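Local coordinates for GRMZM2G135359 pseudokinase (Zea mays, PDB 6CPY), which is the kinase-fold part of a membrane-spanning receptor-like pseudokinase, and possibly binds ATP, although its capacity for phosphoryl transfer is doubtful, at residues E66-A77 / E113-Y124; E83-K91 / K187-N195. One frame throughout, in Å; residues are numbered along the deposited sequence.

Contact 1. Residues E66-A77 / E113-Y124; sequences EIAVASSLVTSA and EHPFTRVMVFEY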
loop_
_atom_site.group_PDB
_atom_site.type_symbol
_atom_site.label_atom_id
_atom_site.label_comp_id
_atom_site.label_asym_id
_atom_site.label_seq_id
_atom_site.Cartn_x
_atom_site.Cartn_y
_atom_site.Cartn_z
ATOM N N GLU A 66 7.377 5.605 15.900
ATOM C CA GLU A 66 8.202 4.747 15.067
ATOM C C GLU A 66 7.955 5.083 13.596
ATOM O O GLU A 66 6.826 5.392 13.204
ATOM C CB GLU A 66 7.914 3.281 15.368
ATOM C CG GLU A 66 8.375 2.876 16.763
ATOM C CD GLU A 66 8.054 1.429 17.073
ATOM O OE1 GLU A 66 8.823 0.521 16.675
ATOM O OE2 GLU A 66 7.012 1.205 17.701
ATOM N N ILE A 67 9.010 5.017 12.799
ATOM C CA ILE A 67 8.959 5.425 11.399
ATOM C C ILE A 67 9.632 4.411 10.503
ATOM O O ILE A 67 10.533 3.670 10.912
ATOM C CB ILE A 67 9.614 6.814 11.177
ATOM C CG1 ILE A 67 11.056 6.844 11.687
ATOM C CG2 ILE A 67 8.794 7.897 11.864
ATOM C CD1 ILE A 67 11.785 8.151 11.442
ATOM N N ALA A 68 9.182 4.388 9.261
ATOM C CA ALA A 68 9.855 3.667 8.218
ATOM C C ALA A 68 10.315 4.727 7.239
ATOM O O ALA A 68 9.500 5.512 6.732
ATOM C CB ALA A 68 8.912 2.687 7.550
ATOM N N VAL A 69 11.612 4.737 6.975
ATOM C CA VAL A 69 12.218 5.764 6.149
ATOM C C VAL A 69 12.576 5.166 4.806
ATOM O O VAL A 69 13.365 4.233 4.738
ATOM C CB VAL A 69 13.456 6.330 6.847
ATOM C CG1 VAL A 69 14.167 7.341 5.961
ATOM C CG2 VAL A 69 13.044 6.939 8.180
ATOM N N ALA A 70 11.971 5.695 3.743
ATOM C CA ALA A 70 12.250 5.253 2.383
ATOM C C ALA A 70 13.321 6.169 1.822
ATOM O O ALA A 70 13.122 7.384 1.761
ATOM C CB ALA A 70 10.992 5.315 1.526
ATOM N N SER A 71 14.444 5.583 1.403
ATOM C CA SER A 71 15.617 6.339 0.990
ATOM C C SER A 71 15.994 5.945 -0.426
ATOM O O SER A 71 16.043 4.753 -0.759
ATOM C CB SER A 71 16.793 6.063 1.938
ATOM O OG SER A 71 17.963 6.796 1.577
ATOM N N SER A 72 16.260 6.952 -1.254
ATOM C CA SER A 72 16.694 6.737 -2.623
ATOM C C SER A 72 17.969 5.908 -2.661
ATOM O O SER A 72 18.788 5.967 -1.748
ATOM C CB SER A 72 16.949 8.089 -3.310
ATOM O OG SER A 72 17.367 7.905 -4.661
ATOM N N LEU A 73 18.136 5.148 -3.734
ATOM C CA LEU A 73 19.364 4.400 -3.962
ATOM C C LEU A 73 20.473 5.311 -4.499
ATOM O O LEU A 73 21.641 4.930 -4.488
ATOM C CB LEU A 73 19.115 3.253 -4.939
ATOM C CG LEU A 73 17.999 2.273 -4.555
ATOM C CD1 LEU A 73 17.797 1.240 -5.662
ATOM C CD2 LEU A 73 18.306 1.606 -3.225
ATOM N N VAL A 74 20.098 6.503 -4.964
ATOM C CA VAL A 74 21.052 7.486 -5.488
ATOM C C VAL A 74 21.981 7.990 -4.381
ATOM O O VAL A 74 21.513 8.421 -3.330
ATOM C CB VAL A 74 20.307 8.668 -6.144
ATOM C CG1 VAL A 74 21.273 9.775 -6.556
ATOM C CG2 VAL A 74 19.512 8.180 -7.343
ATOM N N THR A 75 23.291 7.946 -4.634
ATOM C CA THR A 75 24.309 8.245 -3.617
ATOM C C THR A 75 25.141 9.523 -3.888
ATOM O O THR A 75 26.075 9.830 -3.142
ATOM C CB THR A 75 25.275 7.047 -3.465
ATOM O OG1 THR A 75 26.079 6.909 -4.642
ATOM C CG2 THR A 75 24.501 5.749 -3.252
ATOM N N SER A 76 24.799 10.264 -4.940
ATOM C CA SER A 76 25.539 11.463 -5.317
ATOM C C SER A 76 24.605 12.398 -6.055
ATOM O O SER A 76 23.740 11.939 -6.802
ATOM C CB SER A 76 26.738 11.108 -6.219
ATOM O OG SER A 76 27.241 12.262 -6.884
ATOM N N ALA A 77 24.794 13.700 -5.858
ATOM C CA ALA A 77 24.068 14.718 -6.615
ATOM C C ALA A 77 24.302 14.591 -8.132
ATOM O O ALA A 77 23.476 15.035 -8.926
ATOM C CB ALA A 77 24.465 16.111 -6.140
ATOM N N GLU A 113 21.850 17.888 0.934
ATOM C CA GLU A 113 22.859 17.739 -0.120
ATOM C C GLU A 113 24.150 17.129 0.387
ATOM O O GLU A 113 24.874 16.515 -0.393
ATOM C CB GLU A 113 23.160 19.089 -0.783
ATOM C CG GLU A 113 21.993 19.697 -1.547
ATOM C CD GLU A 113 21.394 18.730 -2.559
ATOM O OE1 GLU A 113 22.155 18.164 -3.378
ATOM O OE2 GLU A 113 20.159 18.529 -2.519
ATOM N N HIS A 114 24.443 17.295 1.678
ATOM C CA HIS A 114 25.712 16.840 2.247
ATOM C C HIS A 114 25.541 15.996 3.514
ATOM O O HIS A 114 25.299 16.558 4.589
ATOM C CB HIS A 114 26.588 18.064 2.559
ATOM C CG HIS A 114 26.634 19.062 1.448
ATOM N ND1 HIS A 114 26.014 20.290 1.520
ATOM C CD2 HIS A 114 27.214 19.006 0.226
ATOM C CE1 HIS A 114 26.210 20.949 0.391
ATOM N NE2 HIS A 114 26.936 20.192 -0.411
ATOM N N PRO A 115 25.643 14.668 3.419
ATOM C CA PRO A 115 25.777 13.929 2.163
ATOM C C PRO A 115 24.437 13.809 1.448
ATOM O O PRO A 115 23.400 14.173 2.009
ATOM C CB PRO A 115 26.245 12.555 2.623
ATOM C CG PRO A 115 25.627 12.399 3.964
ATOM C CD PRO A 115 25.622 13.760 4.577
ATOM N N PHE A 116 24.461 13.284 0.229
ATOM C CA PHE A 116 23.266 13.321 -0.609
ATOM C C PHE A 116 22.153 12.471 0.009
ATOM O O PHE A 116 22.356 11.294 0.302
ATOM C CB PHE A 116 23.558 12.853 -2.024
ATOM C CG PHE A 116 22.380 12.989 -2.931
ATOM C CD1 PHE A 116 22.052 14.223 -3.458
ATOM C CD2 PHE A 116 21.565 11.906 -3.194
ATOM C CE1 PHE A 116 20.941 14.374 -4.270
ATOM C CE2 PHE A 116 20.451 12.045 -4.014
ATOM C CZ PHE A 116 20.147 13.278 -4.544
ATOM N N THR A 117 20.996 13.096 0.216
ATOM C CA THR A 117 19.872 12.471 0.915
ATOM C C THR A 117 18.563 12.828 0.221
ATOM O O THR A 117 18.258 13.999 0.026
ATOM C CB THR A 117 19.779 12.996 2.362
ATOM O OG1 THR A 117 21.062 12.903 2.997
ATOM C CG2 THR A 117 18.736 12.225 3.174
ATOM N N ARG A 118 17.785 11.816 -0.142
ATOM C CA ARG A 118 16.429 12.049 -0.606
ATOM C C ARG A 118 15.568 10.980 0.031
ATOM O O ARG A 118 15.578 9.830 -0.408
ATOM C CB ARG A 118 16.353 11.974 -2.134
ATOM C CG ARG A 118 17.010 13.135 -2.868
ATOM C CD ARG A 118 16.256 14.432 -2.640
ATOM N NE ARG A 118 16.787 15.540 -3.419
ATOM C CZ ARG A 118 17.922 16.191 -3.154
ATOM N NH1 ARG A 118 18.699 15.836 -2.135
ATOM N NH2 ARG A 118 18.299 17.196 -3.940
ATOM N N VAL A 119 14.891 11.338 1.116
ATOM C CA VAL A 119 14.057 10.368 1.835
ATOM C C VAL A 119 12.649 10.865 2.093
ATOM O O VAL A 119 12.361 12.077 2.100
ATOM C CB VAL A 119 14.671 9.865 3.181
ATOM C CG1 VAL A 119 16.159 9.556 3.077
ATOM C CG2 VAL A 119 14.354 10.787 4.331
ATOM N N MET A 120 11.774 9.896 2.343
ATOM C CA MET A 120 10.403 10.126 2.732
ATOM C C MET A 120 10.169 9.298 3.975
ATOM O O MET A 120 10.631 8.156 4.062
ATOM C CB MET A 120 9.443 9.712 1.603
ATOM C CG MET A 120 9.553 10.648 0.408
ATOM S SD MET A 120 8.429 10.252 -0.938
ATOM C CE MET A 120 9.223 11.139 -2.285
ATOM N N VAL A 121 9.495 9.899 4.944
ATOM C CA VAL A 121 9.305 9.309 6.255
ATOM C C VAL A 121 7.849 8.865 6.388
ATOM O O VAL A 121 6.934 9.679 6.292
ATOM C CB VAL A 121 9.640 10.318 7.369
ATOM C CG1 VAL A 121 9.412 9.713 8.753
ATOM C CG2 VAL A 121 11.055 10.837 7.208
ATOM N N PHE A 122 7.647 7.572 6.652
ATOM C CA PHE A 122 6.313 7.007 6.720
ATOM C C PHE A 122 6.020 6.406 8.078
ATOM O O PHE A 122 6.936 6.103 8.851
ATOM C CB PHE A 122 6.165 5.914 5.672
ATOM C CG PHE A 122 6.195 6.418 4.267
ATOM C CD1 PHE A 122 5.045 6.933 3.679
ATOM C CD2 PHE A 122 7.357 6.359 3.524
ATOM C CE1 PHE A 122 5.068 7.396 2.379
ATOM C CE2 PHE A 122 7.383 6.815 2.228
ATOM C CZ PHE A 122 6.240 7.333 1.652
ATOM N N GLU A 123 4.733 6.215 8.348
ATOM C CA GLU A 123 4.300 5.431 9.514
ATOM C C GLU A 123 4.920 4.043 9.467
ATOM O O GLU A 123 5.055 3.456 8.393
ATOM C CB GLU A 123 2.783 5.277 9.530
ATOM C CG GLU A 123 2.036 6.551 9.846
ATOM C CD GLU A 123 0.530 6.405 9.714
ATOM O OE1 GLU A 123 0.075 5.548 8.918
ATOM O OE2 GLU A 123 -0.188 7.189 10.370
ATOM N N TYR A 124 5.289 3.509 10.636
ATOM C CA TYR A 124 5.862 2.157 10.738
ATOM C C TYR A 124 4.759 1.157 11.037
ATOM O O TYR A 124 3.954 1.401 11.921
ATOM C CB TYR A 124 6.859 2.089 11.897
ATOM C CG TYR A 124 7.393 0.704 12.192
ATOM C CD1 TYR A 124 8.193 0.043 11.272
ATOM C CD2 TYR A 124 7.137 0.073 13.410
ATOM C CE1 TYR A 124 8.690 -1.224 11.530
ATOM C CE2 TYR A 124 7.662 -1.184 13.688
ATOM C CZ TYR A 124 8.435 -1.823 12.741
ATOM O OH TYR A 124 8.955 -3.079 12.979
HETATM O O HOH W 1 4.086 5.478 13.106
HETATM O O HOH W 2 18.788 9.100 0.395
#

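Contact 2. Residues E83-K91 / K187-N195; sequences ENESQYRKK and KVSDLEFWN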
loop_
_atom_site.group_PDB
_atom_site.type_symbol
_atom_site.label_atom_id
_atom_site.label_comp_id
_atom_site.label_asym_id
_atom_site.label_seq_id
_atom_site.Cartn_x
_atom_site.Cartn_y
_atom_site.Cartn_z
ATOM N N GLU A 83 14.499 15.930 -13.231
ATOM C CA GLU A 83 13.263 15.133 -13.308
ATOM C C GLU A 83 13.066 14.323 -12.026
ATOM O O GLU A 83 11.952 14.245 -11.514
ATOM C CB GLU A 83 13.277 14.218 -14.542
ATOM C CG GLU A 83 12.157 13.178 -14.628
ATOM C CD GLU A 83 10.759 13.769 -14.741
ATOM O OE1 GLU A 83 10.618 14.954 -15.112
ATOM O OE2 GLU A 83 9.784 13.036 -14.465
ATOM N N ASN A 84 14.144 13.720 -11.521
ATOM C CA ASN A 84 14.097 13.006 -10.245
ATOM C C ASN A 84 13.581 13.940 -9.160
ATOM O O ASN A 84 12.706 13.564 -8.383
ATOM C CB ASN A 84 15.483 12.472 -9.834
ATOM C CG ASN A 84 15.886 11.205 -10.566
ATOM O OD1 ASN A 84 17.054 11.039 -10.926
ATOM N ND2 ASN A 84 14.938 10.298 -10.774
ATOM N N GLU A 85 14.129 15.157 -9.105
ATOM C CA GLU A 85 13.735 16.131 -8.093
ATOM C C GLU A 85 12.269 16.498 -8.244
ATOM O O GLU A 85 11.542 16.599 -7.268
ATOM C CB GLU A 85 14.598 17.399 -8.179
ATOM C CG GLU A 85 14.356 18.409 -7.068
ATOM C CD GLU A 85 14.601 17.863 -5.661
ATOM O OE1 GLU A 85 15.415 16.921 -5.491
ATOM O OE2 GLU A 85 13.975 18.394 -4.723
ATOM N N SER A 86 11.842 16.686 -9.484
ATOM C CA SER A 86 10.461 17.041 -9.765
ATOM C C SER A 86 9.488 15.939 -9.310
ATOM O O SER A 86 8.483 16.232 -8.671
ATOM C CB SER A 86 10.289 17.325 -11.260
ATOM O OG SER A 86 8.977 17.775 -11.517
ATOM N N GLN A 87 9.805 14.687 -9.626
ATOM C CA GLN A 87 8.968 13.553 -9.231
ATOM C C GLN A 87 8.970 13.322 -7.721
ATOM O O GLN A 87 7.982 12.874 -7.148
ATOM C CB GLN A 87 9.417 12.285 -9.954
ATOM C CG GLN A 87 9.109 12.305 -11.445
ATOM C CD GLN A 87 7.610 12.289 -11.730
ATOM O OE1 GLN A 87 7.032 13.299 -12.128
ATOM N NE2 GLN A 87 6.972 11.142 -11.505
ATOM N N TYR A 88 10.101 13.619 -7.089
ATOM C CA TYR A 88 10.222 13.553 -5.636
ATOM C C TYR A 88 9.268 14.535 -4.958
ATOM O O TYR A 88 8.519 14.174 -4.055
ATOM C CB TYR A 88 11.681 13.820 -5.239
ATOM C CG TYR A 88 11.954 13.897 -3.751
ATOM C CD1 TYR A 88 12.212 12.737 -3.007
ATOM C CD2 TYR A 88 11.990 15.113 -3.094
ATOM C CE1 TYR A 88 12.482 12.802 -1.657
ATOM C CE2 TYR A 88 12.250 15.185 -1.735
ATOM C CZ TYR A 88 12.492 14.031 -1.021
ATOM O OH TYR A 88 12.754 14.124 0.327
ATOM N N ARG A 89 9.289 15.793 -5.388
ATOM C CA ARG A 89 8.408 16.795 -4.785
ATOM C C ARG A 89 6.946 16.502 -5.098
ATOM O O ARG A 89 6.085 16.686 -4.249
ATOM C CB ARG A 89 8.776 18.206 -5.250
ATOM C CG ARG A 89 10.158 18.636 -4.796
ATOM C CD ARG A 89 10.446 20.091 -5.124
ATOM N NE ARG A 89 11.606 20.544 -4.356
ATOM C CZ ARG A 89 11.744 21.745 -3.793
ATOM N NH1 ARG A 89 10.793 22.672 -3.890
ATOM N NH2 ARG A 89 12.851 22.015 -3.110
ATOM N N LYS A 90 6.685 16.052 -6.319
ATOM C CA LYS A 90 5.335 15.719 -6.766
ATOM C C LYS A 90 4.735 14.610 -5.909
ATOM O O LYS A 90 3.607 14.713 -5.453
ATOM C CB LYS A 90 5.385 15.282 -8.232
ATOM C CG LYS A 90 4.046 14.978 -8.886
ATOM C CD LYS A 90 4.201 14.990 -10.402
ATOM C CE LYS A 90 4.369 16.409 -10.936
ATOM N NZ LYS A 90 5.540 16.538 -11.848
ATOM N N LYS A 91 5.505 13.555 -5.674
ATOM C CA LYS A 91 5.037 12.472 -4.808
ATOM C C LYS A 91 4.696 12.983 -3.410
ATOM O O LYS A 91 3.657 12.644 -2.859
ATOM C CB LYS A 91 6.066 11.341 -4.718
ATOM C CG LYS A 91 5.638 10.262 -3.730
ATOM C CD LYS A 91 6.538 9.051 -3.708
ATOM C CE LYS A 91 5.963 8.030 -2.739
ATOM N NZ LYS A 91 6.808 6.815 -2.629
ATOM N N LYS A 187 -2.594 -1.377 6.240
ATOM C CA LYS A 187 -2.075 -0.109 5.740
ATOM C C LYS A 187 -1.501 -0.292 4.344
ATOM O O LYS A 187 -0.432 -0.897 4.156
ATOM C CB LYS A 187 -1.047 0.495 6.716
ATOM C CG LYS A 187 -1.711 1.314 7.821
ATOM C CD LYS A 187 -0.712 2.096 8.667
ATOM C CE LYS A 187 -1.404 2.837 9.790
ATOM N NZ LYS A 187 -2.164 4.029 9.330
ATOM N N VAL A 188 -2.239 0.200 3.352
ATOM C CA VAL A 188 -1.783 0.186 1.972
ATOM C C VAL A 188 -0.646 1.203 1.868
ATOM O O VAL A 188 -0.728 2.280 2.458
ATOM C CB VAL A 188 -2.894 0.567 0.987
ATOM C CG1 VAL A 188 -2.378 0.551 -0.446
ATOM C CG2 VAL A 188 -4.089 -0.375 1.146
ATOM N N SER A 189 0.403 0.856 1.133
ATOM C CA SER A 189 1.592 1.720 1.071
ATOM C C SER A 189 1.941 2.169 -0.331
ATOM O O SER A 189 1.529 1.565 -1.330
ATOM C CB SER A 189 2.794 1.022 1.682
ATOM O OG SER A 189 3.250 -0.031 0.863
ATOM N N ASP A 190 2.726 3.239 -0.391
ATOM C CA ASP A 190 3.338 3.677 -1.623
ATOM C C ASP A 190 4.758 4.151 -1.296
ATOM O O ASP A 190 4.997 5.347 -1.092
ATOM C CB ASP A 190 2.528 4.793 -2.242
ATOM C CG ASP A 190 3.151 5.332 -3.526
ATOM O OD1 ASP A 190 4.014 4.673 -4.142
ATOM O OD2 ASP A 190 2.772 6.440 -3.912
ATOM N N LEU A 191 5.675 3.197 -1.258
ATOM C CA LEU A 191 7.048 3.433 -0.807
ATOM C C LEU A 191 8.032 3.712 -1.945
ATOM O O LEU A 191 9.098 4.297 -1.721
ATOM C CB LEU A 191 7.513 2.238 0.014
ATOM C CG LEU A 191 6.671 1.988 1.268
ATOM C CD1 LEU A 191 7.040 0.668 1.903
ATOM C CD2 LEU A 191 6.817 3.120 2.275
ATOM N N GLU A 192 7.678 3.293 -3.154
ATOM C CA GLU A 192 8.563 3.417 -4.302
ATOM C C GLU A 192 8.589 4.853 -4.768
ATOM O O GLU A 192 7.555 5.508 -4.832
ATOM C CB GLU A 192 8.076 2.517 -5.444
ATOM C CG GLU A 192 8.176 1.029 -5.154
ATOM C CD GLU A 192 9.382 0.368 -5.798
ATOM O OE1 GLU A 192 10.482 0.965 -5.793
ATOM O OE2 GLU A 192 9.231 -0.770 -6.299
ATOM N N PHE A 193 9.770 5.347 -5.103
ATOM C CA PHE A 193 9.880 6.692 -5.640
ATOM C C PHE A 193 9.239 6.693 -7.030
ATOM O O PHE A 193 9.402 5.734 -7.792
ATOM C CB PHE A 193 11.341 7.141 -5.684
ATOM C CG PHE A 193 11.910 7.453 -4.325
ATOM C CD1 PHE A 193 12.221 6.439 -3.430
ATOM C CD2 PHE A 193 12.140 8.765 -3.939
ATOM C CE1 PHE A 193 12.737 6.728 -2.172
ATOM C CE2 PHE A 193 12.658 9.058 -2.682
ATOM C CZ PHE A 193 12.949 8.039 -1.798
ATOM N N TRP A 194 8.488 7.751 -7.337
ATOM C CA TRP A 194 7.734 7.846 -8.599
ATOM C C TRP A 194 8.660 8.067 -9.802
ATOM O O TRP A 194 8.706 9.166 -10.359
ATOM C CB TRP A 194 6.710 8.994 -8.524
ATOM C CG TRP A 194 5.545 8.771 -7.590
ATOM C CD1 TRP A 194 5.389 7.761 -6.676
ATOM C CD2 TRP A 194 4.391 9.608 -7.460
ATOM N NE1 TRP A 194 4.200 7.913 -5.998
ATOM C CE2 TRP A 194 3.568 9.038 -6.464
ATOM C CE3 TRP A 194 3.966 10.780 -8.102
ATOM C CZ2 TRP A 194 2.345 9.607 -6.089
ATOM C CZ3 TRP A 194 2.756 11.342 -7.731
ATOM C CH2 TRP A 194 1.958 10.754 -6.733
ATOM N N ASN A 195 9.390 7.028 -10.201
ATOM C CA ASN A 195 10.269 7.103 -11.374
ATOM C C ASN A 195 10.657 5.714 -11.875
ATOM O O ASN A 195 9.794 4.913 -12.239
ATOM C CB ASN A 195 11.523 7.939 -11.076
ATOM C CG ASN A 195 12.327 7.412 -9.901
ATOM O OD1 ASN A 195 12.664 6.230 -9.841
ATOM N ND2 ASN A 195 12.664 8.300 -8.971
HETATM O O HOH W 3 11.925 10.960 -7.384
HETATM O O HOH W 4 9.330 10.202 -6.249
HETATM O O HOH W 5 9.247 6.856 -1.106
#

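Contact 1. Residues E66-A77 / E113-Y124
Ala-70 and Phe-122 meet in the antiparallel pairing of strands 66-72 and 117-123 of a protein kinase N-lobe. By the sequence pattern of the family, Ala-70 stands where kinases carry the ATP-anchoring lysine of the VAIK motif, and Phe-122 is the gatekeeper just ahead of the hinge. CB of Ala-70 lies 4.0 Å from CE2 of Phe-122, in the ring plane at its edge. CG of Phe-122 points away from its own carbonyl carbon (chi1 -67°), which swings the ring along the face that also bears Ala-68; beyond the pair, Leu-191 touches the same ring. Between the strands runs a ladder of bonds: Ala-68 N to Phe-122 O at 2.9 Å and Ala-70 N to Met-120 O at 2.8 Å, each answered by the return bond. Ser-72 N to Arg-118 O follows at 3.1 Å. The other face is mostly aliphatic, with CG2 of Ile-67 lying 3.7 Å from CG1 of Val-121 and CG1 of Val-69 crossing beside Val-119; Leu-37 of helix 34-40 packs on Ile-67, Val-119 and Val-121.

At the far end the loops close round Phe-116. CG1 of Val-74 comes to 3.5 Å from CE2 of Phe-116, the carbonyl of Ser-76 lies over one ring face, and CE1 of Phe-116 sits over the guanidinium of Arg-118. Within 113-124, NH2 of Arg-118 binds OE2 of Glu-113 at 2.7 Å, on the syn lone pair, while Glu-85 and Glu-111 take its NE. Between the strands the pairing rests on backbone bonds and apolar contacts, and Ala-70 brings no cation to the face it shares with Phe-122.

Contact 2. Residues E83-K91 / K187-N195
Lys-91 lays its methylene chain across one face of the Trp-194 indole: CG of Lys-91 stands 3.7 Å from the centroid of the five-membered ring, nearly on its normal, a CH-pi contact. All its torsions are close to 180°, and this full extension carries NZ past the ring to the backbone beyond. There Lys-91 NZ donates to Glu-192 O at 2.7 Å and to Asp-190 O at 2.8 Å, approaching both carbonyls from above their planes. A water that also donates to Leu-191 O accepts from Lys-91 NZ at 2.9 Å. Two backbone oxygens and a water thus hold the ammonium group, whereas the salt bridge of Lys-91 NZ to Asp-190 OD1 is long, at 3.8 Å; that oxygen has Arg-171 as its stronger partner.

The two elements are helix 82-96, the alpha-C helix of a protein kinase, and the start of the activation segment. In sequence, Asp-190, Leu-191 and Glu-192 occupy the place of the DFG motif, and Lys-91 probably that of the alpha-C glutamate, so the helix addresses this loop with a cation. Asp-190 in turn fixes the indole, for its OD2 uses the syn lone pair to take NE1 of Trp-194 at 2.9 Å, exactly in the ring plane. One helical turn earlier, Gln-87 bends at chi2 (-66°) and gives its NE2 to Trp-194 O at 2.9 Å, a nearly straight bond in the plane of the Gln-87 amide, though tilted from that of the carbonyl; Trp-194 is the central residue of an inverse gamma turn. Deeper in, Tyr-88 and Phe-193 lie side by side, each ring at the edge of the other, with CD1 of Tyr-88 3.7 Å from CE2 of Phe-193.

Contact 1 lies within the N-lobe sheet, where regular backbone bonding dominates; contact 2 joins the N-lobe helix 82-96 to the DFG-position loop where the lobes meet, and side chains do the holding. Strand centres are buried in contact 1, while Glu-66, Ala-77 and Glu-113 at its ends are exposed; in contact 2 Tyr-88, Lys-91 and Phe-193 are buried, Lys-90 and Asn-195 exposed. The two meet directly: Tyr-88 OH probably bonds to Val-119 O, Met-120 packs on Tyr-88, and Lys-187 forms a salt bridge with Glu-123. Charged groups gather toward the strand ends in contact 1, whereas contact 2 places a buried lysine's ammonium among backbone oxygens, past the Trp-194 ring.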